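PDB 1W23: phosphoserine aminotransferase from Bacillus alcalophilus, which catalyses the reversible, pyridoxal-phosphate-dependent interconversion of 3-phosphohydroxypyruvate plus glutamate and phosphoserine plus 2-oxoglutarate, the second step of serine biosynthesis from 3-phosphoglycerate. Local coordinates for residues N28-T32 and S45-V49; V49-A53 and I244-R248; L61-Y67 and L182-G188. One frame throughout, in Å; residues are numbered along the deposited sequence.

Interaction 1: residues N28-T32 and S45-V49; sequences NFNDT and SYEEV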
loop_
_atom_site.group_PDB
_atom_site.type_symbol
_atom_site.label_atom_id
_atom_site.label_comp_id
_atom_site.label_asym_id
_atom_site.label_seq_id
_atom_site.Cartn_x
_atom_site.Cartn_y
_atom_site.Cartn_z
ATOM N N ASN A 28 -18.806 7.868 8.506
ATOM C CA ASN A 28 -19.912 8.150 7.590
ATOM C C ASN A 28 -19.422 9.061 6.485
ATOM O O ASN A 28 -19.487 10.314 6.665
ATOM C CB ASN A 28 -21.073 8.739 8.370
ATOM C CG ASN A 28 -22.211 9.207 7.467
ATOM O OD1 ASN A 28 -22.313 8.785 6.309
ATOM N ND2 ASN A 28 -23.019 10.132 7.974
ATOM N N PHE A 29 -18.897 8.500 5.432
ATOM C CA PHE A 29 -18.357 9.241 4.309
ATOM C C PHE A 29 -19.419 9.513 3.258
ATOM O O PHE A 29 -20.096 8.577 2.809
ATOM C CB PHE A 29 -17.203 8.446 3.669
ATOM C CG PHE A 29 -16.627 9.187 2.503
ATOM C CD1 PHE A 29 -15.956 10.413 2.709
ATOM C CD2 PHE A 29 -16.736 8.706 1.209
ATOM C CE1 PHE A 29 -15.465 11.113 1.636
ATOM C CE2 PHE A 29 -16.173 9.445 0.171
ATOM C CZ PHE A 29 -15.550 10.634 0.390
ATOM N N ASN A 30 -19.592 10.760 2.847
ATOM C CA ASN A 30 -20.493 11.132 1.752
ATOM C C ASN A 30 -21.895 10.587 1.942
ATOM O O ASN A 30 -22.526 10.142 1.023
ATOM C CB ASN A 30 -19.946 10.671 0.413
ATOM C CG ASN A 30 -20.574 11.258 -0.827
ATOM O OD1 ASN A 30 -20.756 10.583 -1.890
ATOM N ND2 ASN A 30 -20.944 12.507 -0.711
ATOM N N ASP A 31 -22.371 10.650 3.189
ATOM C CA ASP A 31 -23.714 10.226 3.589
ATOM C C ASP A 31 -23.995 8.754 3.311
ATOM O O ASP A 31 -25.174 8.328 3.298
ATOM C CB ASP A 31 -24.815 11.116 2.906
ATOM C CG ASP A 31 -24.642 12.555 3.307
ATOM O OD1 ASP A 31 -24.691 12.795 4.542
ATOM O OD2 ASP A 31 -24.443 13.399 2.394
ATOM N N THR A 32 -22.960 7.933 3.134
ATOM C CA THR A 32 -23.168 6.507 2.875
ATOM C C THR A 32 -23.355 5.682 4.142
ATOM O O THR A 32 -23.725 4.486 4.061
ATOM C CB THR A 32 -22.001 5.891 2.122
ATOM O OG1 THR A 32 -20.810 5.880 2.970
ATOM C CG2 THR A 32 -21.720 6.583 0.811
ATOM N N SER A 45 -18.942 6.874 -4.645
ATOM C CA SER A 45 -18.282 7.739 -3.681
ATOM C C SER A 45 -16.748 7.634 -3.787
ATOM O O SER A 45 -16.086 8.687 -3.733
ATOM C CB SER A 45 -18.732 7.374 -2.276
ATOM O OG SER A 45 -20.098 7.788 -2.005
ATOM N N TYR A 46 -16.254 6.396 -3.926
ATOM C CA TYR A 46 -14.796 6.216 -4.025
ATOM C C TYR A 46 -14.321 6.733 -5.394
ATOM O O TYR A 46 -13.282 7.385 -5.499
ATOM C CB TYR A 46 -14.302 4.765 -3.687
ATOM C CG TYR A 46 -12.802 4.848 -3.913
ATOM C CD1 TYR A 46 -11.987 5.437 -2.952
ATOM C CD2 TYR A 46 -12.179 4.365 -5.089
ATOM C CE1 TYR A 46 -10.599 5.523 -3.159
ATOM C CE2 TYR A 46 -10.822 4.475 -5.283
ATOM C CZ TYR A 46 -10.042 5.055 -4.306
ATOM O OH TYR A 46 -8.663 5.177 -4.483
ATOM N N GLU A 47 -15.044 6.428 -6.495
ATOM C CA GLU A 47 -14.612 6.878 -7.815
ATOM C C GLU A 47 -14.464 8.377 -7.866
ATOM O O GLU A 47 -13.555 8.906 -8.515
ATOM C CB GLU A 47 -15.570 6.354 -8.904
ATOM C CG GLU A 47 -15.395 4.811 -9.153
ATOM C CD GLU A 47 -16.389 4.206 -10.124
ATOM O OE1 GLU A 47 -16.144 3.050 -10.555
ATOM O OE2 GLU A 47 -17.415 4.907 -10.435
ATOM N N GLU A 48 -15.356 9.106 -7.193
ATOM C CA GLU A 48 -15.238 10.554 -7.139
ATOM C C GLU A 48 -13.939 10.991 -6.427
ATOM O O GLU A 48 -13.290 11.946 -6.896
ATOM C CB GLU A 48 -16.430 11.203 -6.390
ATOM C CG GLU A 48 -17.741 11.175 -7.072
ATOM C CD GLU A 48 -18.889 11.723 -6.194
ATOM O OE1 GLU A 48 -18.679 12.110 -5.015
ATOM O OE2 GLU A 48 -20.038 11.734 -6.759
ATOM N N VAL A 49 -13.572 10.344 -5.331
ATOM C CA VAL A 49 -12.331 10.668 -4.639
ATOM C C VAL A 49 -11.102 10.390 -5.524
ATOM O O VAL A 49 -10.194 11.222 -5.614
ATOM C CB VAL A 49 -12.245 9.827 -3.351
ATOM C CG1 VAL A 49 -10.845 9.937 -2.731
ATOM C CG2 VAL A 49 -13.309 10.221 -2.342
HETATM O O HOH W 1 -21.910 11.245 -4.538
#

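Interaction 2: residues V49-A53 and I244-R248; sequences VHEQA and IYMLR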
loop_
_atom_site.group_PDB
_atom_site.type_symbol
_atom_site.label_atom_id
_atom_site.label_comp_id
_atom_site.label_asym_id
_atom_site.label_seq_id
_atom_site.Cartn_x
_atom_site.Cartn_y
_atom_site.Cartn_z
ATOM N N VAL A 49 -13.572 10.344 -5.331
ATOM C CA VAL A 49 -12.331 10.668 -4.639
ATOM C C VAL A 49 -11.102 10.390 -5.524
ATOM O O VAL A 49 -10.194 11.222 -5.614
ATOM C CB VAL A 49 -12.245 9.827 -3.351
ATOM C CG1 VAL A 49 -10.845 9.937 -2.731
ATOM C CG2 VAL A 49 -13.309 10.221 -2.342
ATOM N N HIS A 50 -11.083 9.234 -6.180
ATOM C CA HIS A 50 -9.986 8.811 -7.033
ATOM C C HIS A 50 -9.779 9.842 -8.121
ATOM O O HIS A 50 -8.665 10.287 -8.423
ATOM C CB HIS A 50 -10.260 7.392 -7.517
ATOM C CG HIS A 50 -9.197 6.528 -8.130
ATOM N ND1 HIS A 50 -8.303 5.752 -7.426
ATOM C CD2 HIS A 50 -8.933 6.289 -9.447
ATOM C CE1 HIS A 50 -7.522 5.088 -8.264
ATOM N NE2 HIS A 50 -7.882 5.394 -9.510
ATOM N N GLU A 51 -10.868 10.208 -8.793
ATOM C CA GLU A 51 -10.835 11.174 -9.880
ATOM C C GLU A 51 -10.430 12.578 -9.391
ATOM O O GLU A 51 -9.645 13.266 -10.056
ATOM C CB GLU A 51 -12.187 11.235 -10.552
ATOM C CG GLU A 51 -12.540 12.447 -11.376
ATOM C CD GLU A 51 -13.865 12.274 -12.088
ATOM O OE1 GLU A 51 -13.808 11.898 -13.272
ATOM O OE2 GLU A 51 -14.956 12.492 -11.503
ATOM N N GLN A 52 -10.970 12.998 -8.236
ATOM C CA GLN A 52 -10.614 14.304 -7.722
ATOM C C GLN A 52 -9.137 14.402 -7.362
ATOM O O GLN A 52 -8.497 15.427 -7.593
ATOM C CB GLN A 52 -11.399 14.649 -6.459
ATOM C CG GLN A 52 -12.793 15.186 -6.652
ATOM C CD GLN A 52 -13.514 15.507 -5.345
ATOM O OE1 GLN A 52 -12.882 15.588 -4.297
ATOM N NE2 GLN A 52 -14.834 15.688 -5.443
ATOM N N ALA A 53 -8.601 13.310 -6.788
ATOM C CA ALA A 53 -7.147 13.336 -6.460
ATOM C C ALA A 53 -6.333 13.556 -7.714
ATOM O O ALA A 53 -5.367 14.351 -7.741
ATOM C CB ALA A 53 -6.729 12.015 -5.789
ATOM N N ILE A 244 -5.296 7.082 -0.783
ATOM C CA ILE A 244 -5.657 7.977 -1.891
ATOM C C ILE A 244 -6.645 9.029 -1.432
ATOM O O ILE A 244 -6.553 10.216 -1.840
ATOM C CB ILE A 244 -6.147 7.146 -3.103
ATOM C CG1 ILE A 244 -4.981 6.339 -3.688
ATOM C CG2 ILE A 244 -6.804 8.033 -4.142
ATOM C CD1 ILE A 244 -5.373 5.169 -4.573
ATOM N N TYR A 245 -7.588 8.678 -0.568
ATOM C CA TYR A 245 -8.504 9.665 0.021
ATOM C C TYR A 245 -7.720 10.687 0.815
ATOM O O TYR A 245 -7.976 11.915 0.693
ATOM C CB TYR A 245 -9.500 8.875 0.917
ATOM C CG TYR A 245 -10.183 9.747 1.925
ATOM C CD1 TYR A 245 -11.302 10.516 1.615
ATOM C CD2 TYR A 245 -9.718 9.834 3.236
ATOM C CE1 TYR A 245 -11.913 11.310 2.569
ATOM C CE2 TYR A 245 -10.302 10.641 4.164
ATOM C CZ TYR A 245 -11.424 11.388 3.816
ATOM O OH TYR A 245 -11.967 12.199 4.787
ATOM N N MET A 246 -6.748 10.276 1.636
ATOM C CA MET A 246 -5.965 11.260 2.396
ATOM C C MET A 246 -5.151 12.137 1.469
ATOM O O MET A 246 -5.011 13.354 1.728
ATOM C CB MET A 246 -5.074 10.554 3.420
ATOM C CG MET A 246 -5.822 10.018 4.609
ATOM S SD MET A 246 -6.664 11.239 5.592
ATOM C CE MET A 246 -5.401 12.411 5.963
ATOM N N LEU A 247 -4.557 11.583 0.407
ATOM C CA LEU A 247 -3.875 12.340 -0.610
ATOM C C LEU A 247 -4.814 13.415 -1.191
ATOM O O LEU A 247 -4.427 14.591 -1.304
ATOM C CB LEU A 247 -3.368 11.387 -1.703
ATOM C CG LEU A 247 -2.843 12.022 -3.003
ATOM C CD1 LEU A 247 -1.652 12.833 -2.857
ATOM C CD2 LEU A 247 -2.675 10.900 -4.039
ATOM N N ARG A 248 -6.044 13.041 -1.552
ATOM C CA ARG A 248 -7.003 14.014 -2.023
ATOM C C ARG A 248 -7.142 15.138 -1.008
ATOM O O ARG A 248 -7.124 16.329 -1.371
ATOM C CB ARG A 248 -8.328 13.276 -2.330
ATOM C CG ARG A 248 -9.384 14.107 -3.079
ATOM C CD ARG A 248 -10.090 15.219 -2.276
ATOM N NE ARG A 248 -10.680 14.686 -1.022
ATOM C CZ ARG A 248 -11.894 14.199 -0.958
ATOM N NH1 ARG A 248 -12.728 14.195 -1.998
ATOM N NH2 ARG A 248 -12.320 13.673 0.216
#

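Interaction 3: residues L61-Y67 and L182-G188; sequences LQIPNDY and LKVNQFG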
loop_
_atom_site.group_PDB
_atom_site.type_symbol
_atom_site.label_atom_id
_atom_site.label_comp_id
_atom_site.label_asym_id
_atom_site.label_seq_id
_atom_site.Cartn_x
_atom_site.Cartn_y
_atom_site.Cartn_z
ATOM N N LEU A 61 -0.046 20.977 -10.465
ATOM C CA LEU A 61 1.261 20.868 -11.132
ATOM C C LEU A 61 1.178 21.245 -12.614
ATOM O O LEU A 61 2.208 21.240 -13.272
ATOM C CB LEU A 61 1.850 19.486 -10.941
ATOM C CG LEU A 61 2.366 19.141 -9.574
ATOM C CD1 LEU A 61 2.727 17.671 -9.527
ATOM C CD2 LEU A 61 3.597 19.985 -9.201
ATOM N N GLN A 62 -0.017 21.606 -13.094
ATOM C CA GLN A 62 -0.180 21.892 -14.527
ATOM C C GLN A 62 0.334 20.742 -15.394
ATOM O O GLN A 62 1.163 20.898 -16.264
ATOM C CB GLN A 62 0.459 23.251 -14.909
ATOM C CG GLN A 62 -0.237 24.417 -14.210
ATOM C CD GLN A 62 0.356 25.771 -14.567
ATOM O OE1 GLN A 62 0.948 26.476 -13.750
ATOM N NE2 GLN A 62 0.185 26.152 -15.823
ATOM N N ILE A 63 -0.184 19.550 -15.097
ATOM C CA ILE A 63 0.198 18.347 -15.830
ATOM C C ILE A 63 -0.457 18.318 -17.215
ATOM O O ILE A 63 -1.695 18.434 -17.274
ATOM C CB ILE A 63 -0.155 17.081 -15.024
ATOM C CG1 ILE A 63 0.513 17.105 -13.655
ATOM C CG2 ILE A 63 0.161 15.839 -15.837
ATOM C CD1 ILE A 63 0.149 15.941 -12.744
ATOM N N PRO A 64 0.306 18.228 -18.285
ATOM C CA PRO A 64 -0.331 18.241 -19.617
ATOM C C PRO A 64 -1.206 17.015 -19.869
ATOM O O PRO A 64 -1.096 15.962 -19.265
ATOM C CB PRO A 64 0.857 18.247 -20.571
ATOM C CG PRO A 64 2.026 18.740 -19.773
ATOM C CD PRO A 64 1.779 18.210 -18.399
ATOM N N ASN A 65 -2.103 17.172 -20.849
ATOM C CA ASN A 65 -3.140 16.187 -21.169
ATOM C C ASN A 65 -2.627 14.886 -21.747
ATOM O O ASN A 65 -3.352 13.887 -21.742
ATOM C CB ASN A 65 -4.150 16.803 -22.186
ATOM C CG ASN A 65 -5.251 17.490 -21.435
ATOM O OD1 ASN A 65 -5.246 17.425 -20.191
ATOM N ND2 ASN A 65 -6.129 18.114 -22.210
ATOM N N ASP A 66 -1.346 14.881 -22.199
ATOM C CA ASP A 66 -0.735 13.655 -22.722
ATOM C C ASP A 66 0.033 12.894 -21.646
ATOM O O ASP A 66 0.712 11.929 -21.951
ATOM C CB ASP A 66 0.115 13.973 -23.954
ATOM C CG ASP A 66 1.253 14.917 -23.744
ATOM O OD1 ASP A 66 1.238 15.818 -22.903
ATOM O OD2 ASP A 66 2.262 14.841 -24.457
ATOM N N TYR A 67 -0.144 13.277 -20.376
ATOM C CA TYR A 67 0.376 12.522 -19.211
ATOM C C TYR A 67 -0.795 11.959 -18.432
ATOM O O TYR A 67 -1.878 12.576 -18.394
ATOM C CB TYR A 67 1.193 13.416 -18.262
ATOM C CG TYR A 67 2.496 13.891 -18.806
ATOM C CD1 TYR A 67 2.585 14.823 -19.840
ATOM C CD2 TYR A 67 3.696 13.431 -18.283
ATOM C CE1 TYR A 67 3.813 15.253 -20.318
ATOM C CE2 TYR A 67 4.910 13.860 -18.752
ATOM C CZ TYR A 67 4.967 14.776 -19.774
ATOM O OH TYR A 67 6.162 15.220 -20.297
ATOM N N LEU A 182 6.454 23.182 -11.150
ATOM C CA LEU A 182 7.233 22.249 -11.942
ATOM C C LEU A 182 6.807 22.317 -13.395
ATOM O O LEU A 182 5.616 22.277 -13.625
ATOM C CB LEU A 182 6.960 20.878 -11.327
ATOM C CG LEU A 182 7.670 19.664 -11.856
ATOM C CD1 LEU A 182 9.163 19.760 -11.752
ATOM C CD2 LEU A 182 7.219 18.398 -11.092
ATOM N N LYS A 183 7.734 22.254 -14.313
ATOM C CA LYS A 183 7.503 22.092 -15.753
ATOM C C LYS A 183 7.519 20.592 -16.058
ATOM O O LYS A 183 8.592 20.024 -16.328
ATOM C CB LYS A 183 8.587 22.782 -16.571
ATOM C CG LYS A 183 8.540 22.682 -18.089
ATOM C CD LYS A 183 9.492 23.662 -18.827
ATOM C CE LYS A 183 10.148 23.191 -20.109
ATOM N NZ LYS A 183 11.520 23.733 -20.329
ATOM N N VAL A 184 6.338 19.968 -15.949
ATOM C CA VAL A 184 6.221 18.510 -16.077
ATOM C C VAL A 184 6.714 18.039 -17.443
ATOM O O VAL A 184 7.253 16.937 -17.540
ATOM C CB VAL A 184 4.791 18.109 -15.735
ATOM C CG1 VAL A 184 4.494 16.681 -16.110
ATOM C CG2 VAL A 184 4.496 18.348 -14.262
ATOM N N ASN A 185 6.513 18.883 -18.493
ATOM C CA ASN A 185 6.915 18.417 -19.813
ATOM C C ASN A 185 8.414 18.261 -19.987
ATOM O O ASN A 185 8.835 17.756 -21.041
ATOM C CB ASN A 185 6.250 19.285 -20.856
ATOM C CG ASN A 185 6.802 20.635 -20.983
ATOM O OD1 ASN A 185 7.830 20.996 -20.437
ATOM N ND2 ASN A 185 6.005 21.334 -21.789
ATOM N N GLN A 186 9.254 18.624 -19.009
ATOM C CA GLN A 186 10.671 18.263 -19.085
ATOM C C GLN A 186 10.893 16.781 -18.874
ATOM O O GLN A 186 12.036 16.288 -19.121
ATOM C CB GLN A 186 11.474 19.060 -18.027
ATOM C CG GLN A 186 11.575 20.543 -18.250
ATOM C CD GLN A 186 12.586 21.269 -17.350
ATOM O OE1 GLN A 186 12.359 21.576 -16.193
ATOM N NE2 GLN A 186 13.778 21.531 -17.881
ATOM N N PHE A 187 9.908 16.041 -18.351
ATOM C CA PHE A 187 10.077 14.678 -17.871
ATOM C C PHE A 187 9.270 13.677 -18.674
ATOM O O PHE A 187 8.128 13.951 -19.065
ATOM C CB PHE A 187 9.595 14.589 -16.409
ATOM C CG PHE A 187 10.441 15.487 -15.502
ATOM C CD1 PHE A 187 10.089 16.810 -15.271
ATOM C CD2 PHE A 187 11.593 15.026 -14.895
ATOM C CE1 PHE A 187 10.890 17.626 -14.476
ATOM C CE2 PHE A 187 12.391 15.823 -14.140
ATOM C CZ PHE A 187 12.056 17.139 -13.916
ATOM N N GLY A 188 9.815 12.485 -18.809
ATOM C CA GLY A 188 9.032 11.352 -19.242
ATOM C C GLY A 188 8.236 10.684 -18.141
ATOM O O GLY A 188 7.158 10.131 -18.379
HETATM O O HOH W 2 3.652 23.487 -11.731
HETATM O O HOH W 3 3.851 21.701 -15.719
HETATM O O HOH W 4 8.104 15.636 -22.679
#

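Interaction 1: residues N28-T32 and S45-V49
Ser45 and Asn30 join the first turn of helix 44-61 to a type I' beta turn, Phe29 to Thr32, in the loop that precedes it. In Asn30 a chi1 of -166° sets CG opposite the main-chain nitrogen and turns the amide toward the helix, and OD1 accepts a hydrogen bond from Ser45 OG at 2.9 Å. The donor lies in the carbonyl plane on a lone pair, with a C=O...donor angle of 121°. OD1 also accepts from a water that donates to Glu48 OE2 one helical turn on, so the same oxygen is gripped by two donors and reaches the carboxylate indirectly. The methyl CG2 of Thr32 rests on Ser45 OG at 3.5 Å, while its own OG1 joins the backbone N of Thr32 in donating to Phe29 O, bracing the turn from within. Replacing Ser45 by an alanine would probably deprive Asn30 OD1 of its hydroxyl donor and leave the amide freer to turn. Deeper in, the Phe29 ring presents its edge to Ser45 O and is backed by Leu39 and Tyr245. Its CZ meets the methyl CG2 of Val49, which approaches the ring obliquely, at 3.6 Å.

Interaction 2: residues V49-A53 and I244-R248
Arg248 of helix 241-256 lies across Val49, Gln52 and Ala53 of helix 44-61. Its CB meets the methyl of Ala53 at 4.0 Å, beside the closest pair of CA atoms, those of Ala53 and Arg248, 4.5 Å apart. With chi1 at -169°, CG swings over the other helix and sits 3.9 Å from Val49 O, also touching Ala53 N. Bends at chi2 and chi3 then steer the chain along Gln52, bringing CD to 3.5 Å from Gln52 OE1. At the tip, in the Gln52 conformer described, NH1 donates to that same OE1 at 2.7 Å with a bent N-H...O angle of 146°; the oxygen lies near the guanidinium plane, but the nitrogen stands above the amide carbonyl plane. Beside this arm, Val49 CG1 packs on Tyr245 CA at 3.6 Å and comes to the edge of the tyrosine ring, whose OH bonds to Glu25. Ile244 reaches Ala53 with CG2 and, in one His50 conformer, the His50 ring with CD1, while His50 NE2 bonds to Asp233 O. The segment axes, 8.8 Å apart and inclined at 46°, make this a buried helix-helix crossing within the class-V aminotransferase fold, with a small alanine at the close approach.

Interaction 3: residues L61-Y67 and L182-G188
Val184 is the bump that fills the hollow between Leu61, Ile63, Pro64 and Tyr67. Its two methyls divide the work. CG1 fits between the proline ring, 3.9 Å from Pro64 CD, and one face of Tyr67. There it forms a CH-pi contact 4.0 Å from the ring centroid and 16° off the normal. CG2 turns the other way, toward Leu61 O and Ile63 CG1. At the far end the Leu61 side chain lies obliquely against that of Leu182, CD2 to CB 4.1 Å.

The chain enters this hollow through a Schellman motif, with Gln62, of positive phi, as the C-prime residue that ends helix 44-61. A type I beta turn from Pro64 to Tyr67 then leads into strand 67-72, an outermost strand, within this chain, of the mixed seven-stranded sheet. The opposing loop contains the 3-10 segment 184-186 and runs into strand 189-193; Ile207 of strand 204-209, which lies between these two strands, packs against Leu61, Ile63 and Tyr67.

The tyrosine ring slides past Val184 so that its hydroxyl reaches the backbone beyond, donating to Phe187 O at 2.6 Å. This oxygen lies at the ring edge, with a C=O...donor angle of 160°. A water donates to both Tyr67 OH and Asn185 O, linking the phenol to the backbone of the 3-10 segment. Near the helix end another water accepts from Val184 N at 3.0 Å and lies between Gln62 O and Leu182 O.

From the N terminus, interaction 1 closes first, a short loop that brings residues 28-32 back onto the start of helix 44-61. Val49 belongs to both interaction 1 and interaction 2, and interaction 2 then spans the 190 residues between its segments to reach helix 241-256. The two also touch directly, where Tyr46 meets Ile244. Interaction 3 opens at the end of the same helix and closes at 182-188, wholly within the span of interaction 2; its nearest atoms remain about 8 Å from that contact. Helix 44-61 is thus tied at its start to the preceding loop, next to helix 241-256, and beyond its end to the loop leading into strand 189-193.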